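Side-chain contact in transcobalamin-1 (Homo sapiens, PDB 4KKI), which binds vitamin B12 with femtomolar affinity and shields it from the acid of the stomach: residues Q127-N132 / P140-Y145. Numbering follows the deposited sequence.
Sequences QAEIEN and PLTNYY
The carboxylate of Glu-129 tucks under the backbone turn at Leu-141 and Thr-142, and both its oxygens are used there. OE1 accepts the N-H of Thr-142 at 3.1 Å on its syn lone pair in a fairly straight bond, and takes a weak, bent one from Leu-141 N. The second oxygen, OE2, receives the hydroxyl OG1 of Thr-142 at 2.9 Å, again from the syn side but 33° out of the carboxylate plane, and is bonded as well to Ser-92 OG. A bend at chi2 (-86°) brings the acid up against the loop, where a long side chain with two acceptors suits neighbouring N-H groups and a hydroxyl. Were Glu-129 replaced by an alanine, the amide of Thr-142 and its hydroxyl would probably lose this acceptor and the loop could drift from the helix. Helix 118-135 and helix 144-156 belong to the alpha6-alpha6 barrel of the N-terminal domain, and residues 140-143 form the end of their connection, running into the N-cap residue Asn-143. Here the loop meets cyanocobalamin: Thr-142 O accepts a bond from the ligand's N52, while Asn-143 ND2 donates to its O51, which is consistent with Glu-129 positioning the binding loop from the second shell. Leu-141, an aliphatic residue on the loop's outer side, spans one turn of the helix, placing CD1 3.9 Å from the small CB of Ala-128 and CD2 3.3 Å from OD1 of Asn-132. With CG anti to the backbone N (chi1 -172°), Asn-132 reaches the loop, and its ND2 lies 3.2 Å from Pro-140 C and makes a weak hydrogen bond to Thr-139 O. Pro-140 brings its CB to 3.2 Å from Glu-129 OE1, while its ring also touches Met-133 and Asn-176.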
loop_
_atom_site.group_PDB
_atom_site.type_symbol
_atom_site.label_atom_id
_atom_site.label_comp_id
_atom_site.label_asym_id
_atom_site.label_seq_id
_atom_site.Cartn_x
_atom_site.Cartn_y
_atom_site.Cartn_z
ATOM N N GLN A 127 -2.981 -18.553 6.535
ATOM C CA GLN A 127 -3.751 -19.749 6.224
ATOM C C GLN A 127 -5.249 -19.463 6.286
ATOM O O GLN A 127 -6.039 -20.084 5.576
ATOM C CB GLN A 127 -3.383 -20.893 7.170
ATOM C CG GLN A 127 -3.908 -22.252 6.733
ATOM C CD GLN A 127 -3.330 -22.703 5.402
ATOM O OE1 GLN A 127 -2.207 -22.342 5.042
ATOM N NE2 GLN A 127 -4.099 -23.493 4.661
ATOM N N ALA A 128 -5.638 -18.518 7.137
ATOM C CA ALA A 128 -7.035 -18.115 7.233
ATOM C C ALA A 128 -7.470 -17.410 5.951
ATOM O O ALA A 128 -8.608 -17.561 5.506
ATOM C CB ALA A 128 -7.256 -17.219 8.442
ATOM N N GLU A 129 -6.554 -16.643 5.363
ATOM C CA GLU A 129 -6.801 -15.998 4.079
ATOM C C GLU A 129 -7.065 -17.056 3.016
ATOM O O GLU A 129 -7.996 -16.934 2.219
ATOM C CB GLU A 129 -5.600 -15.144 3.665
ATOM C CG GLU A 129 -5.266 -14.002 4.613
ATOM C CD GLU A 129 -6.053 -12.738 4.316
ATOM O OE1 GLU A 129 -6.915 -12.767 3.412
ATOM O OE2 GLU A 129 -5.806 -11.712 4.987
ATOM N N ILE A 130 -6.238 -18.098 3.021
ATOM C CA ILE A 130 -6.357 -19.195 2.067
ATOM C C ILE A 130 -7.681 -19.934 2.230
ATOM O O ILE A 130 -8.378 -20.209 1.251
ATOM C CB ILE A 130 -5.201 -20.205 2.228
ATOM C CG1 ILE A 130 -3.851 -19.514 2.027
ATOM C CG2 ILE A 130 -5.358 -21.361 1.252
ATOM C CD1 ILE A 130 -3.658 -18.942 0.639
ATOM N N GLU A 131 -8.029 -20.246 3.474
ATOM C CA GLU A 131 -9.249 -20.993 3.759
ATOM C C GLU A 131 -10.492 -20.160 3.471
ATOM O O GLU A 131 -11.575 -20.701 3.251
ATOM C CB GLU A 131 -9.248 -21.492 5.206
ATOM C CG GLU A 131 -8.165 -22.526 5.485
ATOM C CD GLU A 131 -7.999 -22.823 6.962
ATOM O OE1 GLU A 131 -8.757 -22.256 7.775
ATOM O OE2 GLU A 131 -7.104 -23.623 7.309
ATOM N N ASN A 132 -10.335 -18.841 3.465
ATOM C CA ASN A 132 -11.442 -17.969 3.104
ATOM C C ASN A 132 -11.675 -17.973 1.597
ATOM O O ASN A 132 -12.810 -17.855 1.138
ATOM C CB ASN A 132 -11.212 -16.546 3.607
ATOM C CG ASN A 132 -12.430 -15.665 3.424
ATOM O OD1 ASN A 132 -13.329 -15.650 4.262
ATOM N ND2 ASN A 132 -12.469 -14.933 2.319
ATOM N N PRO A 140 -10.083 -13.574 -0.648
ATOM C CA PRO A 140 -9.425 -13.664 0.658
ATOM C C PRO A 140 -10.154 -12.829 1.703
ATOM O O PRO A 140 -11.124 -12.145 1.375
ATOM C CB PRO A 140 -8.036 -13.084 0.385
ATOM C CG PRO A 140 -8.241 -12.156 -0.757
ATOM C CD PRO A 140 -9.297 -12.788 -1.613
ATOM N N LEU A 141 -9.697 -12.901 2.949
ATOM C CA LEU A 141 -10.266 -12.093 4.019
ATOM C C LEU A 141 -10.010 -10.620 3.742
ATOM O O LEU A 141 -10.861 -9.770 4.003
ATOM C CB LEU A 141 -9.667 -12.492 5.370
ATOM C CG LEU A 141 -10.164 -13.810 5.964
ATOM C CD1 LEU A 141 -9.372 -14.179 7.210
ATOM C CD2 LEU A 141 -11.650 -13.711 6.281
ATOM N N THR A 142 -8.831 -10.327 3.202
ATOM C CA THR A 142 -8.463 -8.963 2.851
ATOM C C THR A 142 -8.282 -8.802 1.341
ATOM O O THR A 142 -9.239 -8.523 0.621
ATOM C CB THR A 142 -7.180 -8.520 3.576
ATOM O OG1 THR A 142 -6.095 -9.380 3.207
ATOM C CG2 THR A 142 -7.377 -8.579 5.085
ATOM N N ASN A 143 -7.054 -8.982 0.867
ATOM C CA ASN A 143 -6.742 -8.772 -0.542
ATOM C C ASN A 143 -5.397 -9.395 -0.906
ATOM O O ASN A 143 -4.708 -9.939 -0.044
ATOM C CB ASN A 143 -6.729 -7.277 -0.852
ATOM C CG ASN A 143 -5.848 -6.499 0.100
ATOM O OD1 ASN A 143 -4.624 -6.599 0.045
ATOM N ND2 ASN A 143 -6.463 -5.725 0.984
ATOM N N TYR A 144 -5.019 -9.312 -2.179
ATOM C CA TYR A 144 -3.770 -9.917 -2.632
ATOM C C TYR A 144 -2.542 -9.078 -2.293
ATOM O O TYR A 144 -1.426 -9.592 -2.245
ATOM C CB TYR A 144 -3.808 -10.218 -4.132
ATOM C CG TYR A 144 -4.209 -11.636 -4.464
ATOM C CD1 TYR A 144 -5.060 -12.355 -3.632
ATOM C CD2 TYR A 144 -3.722 -12.260 -5.603
ATOM C CE1 TYR A 144 -5.426 -13.655 -3.938
ATOM C CE2 TYR A 144 -4.076 -13.557 -5.914
ATOM C CZ TYR A 144 -4.927 -14.251 -5.080
ATOM O OH TYR A 144 -5.277 -15.545 -5.392
ATOM N N TYR A 145 -2.749 -7.786 -2.069
ATOM C CA TYR A 145 -1.676 -6.918 -1.610
ATOM C C TYR A 145 -1.178 -7.404 -0.249
ATOM O O TYR A 145 0.028 -7.538 -0.029
ATOM C CB TYR A 145 -2.167 -5.474 -1.530
ATOM C CG TYR A 145 -1.113 -4.463 -1.153
ATOM C CD1 TYR A 145 -0.313 -3.868 -2.123
ATOM C CD2 TYR A 145 -0.929 -4.086 0.171
ATOM C CE1 TYR A 145 0.648 -2.935 -1.782
ATOM C CE2 TYR A 145 0.027 -3.154 0.521
ATOM C CZ TYR A 145 0.813 -2.582 -0.457
ATOM O OH TYR A 145 1.764 -1.654 -0.107
#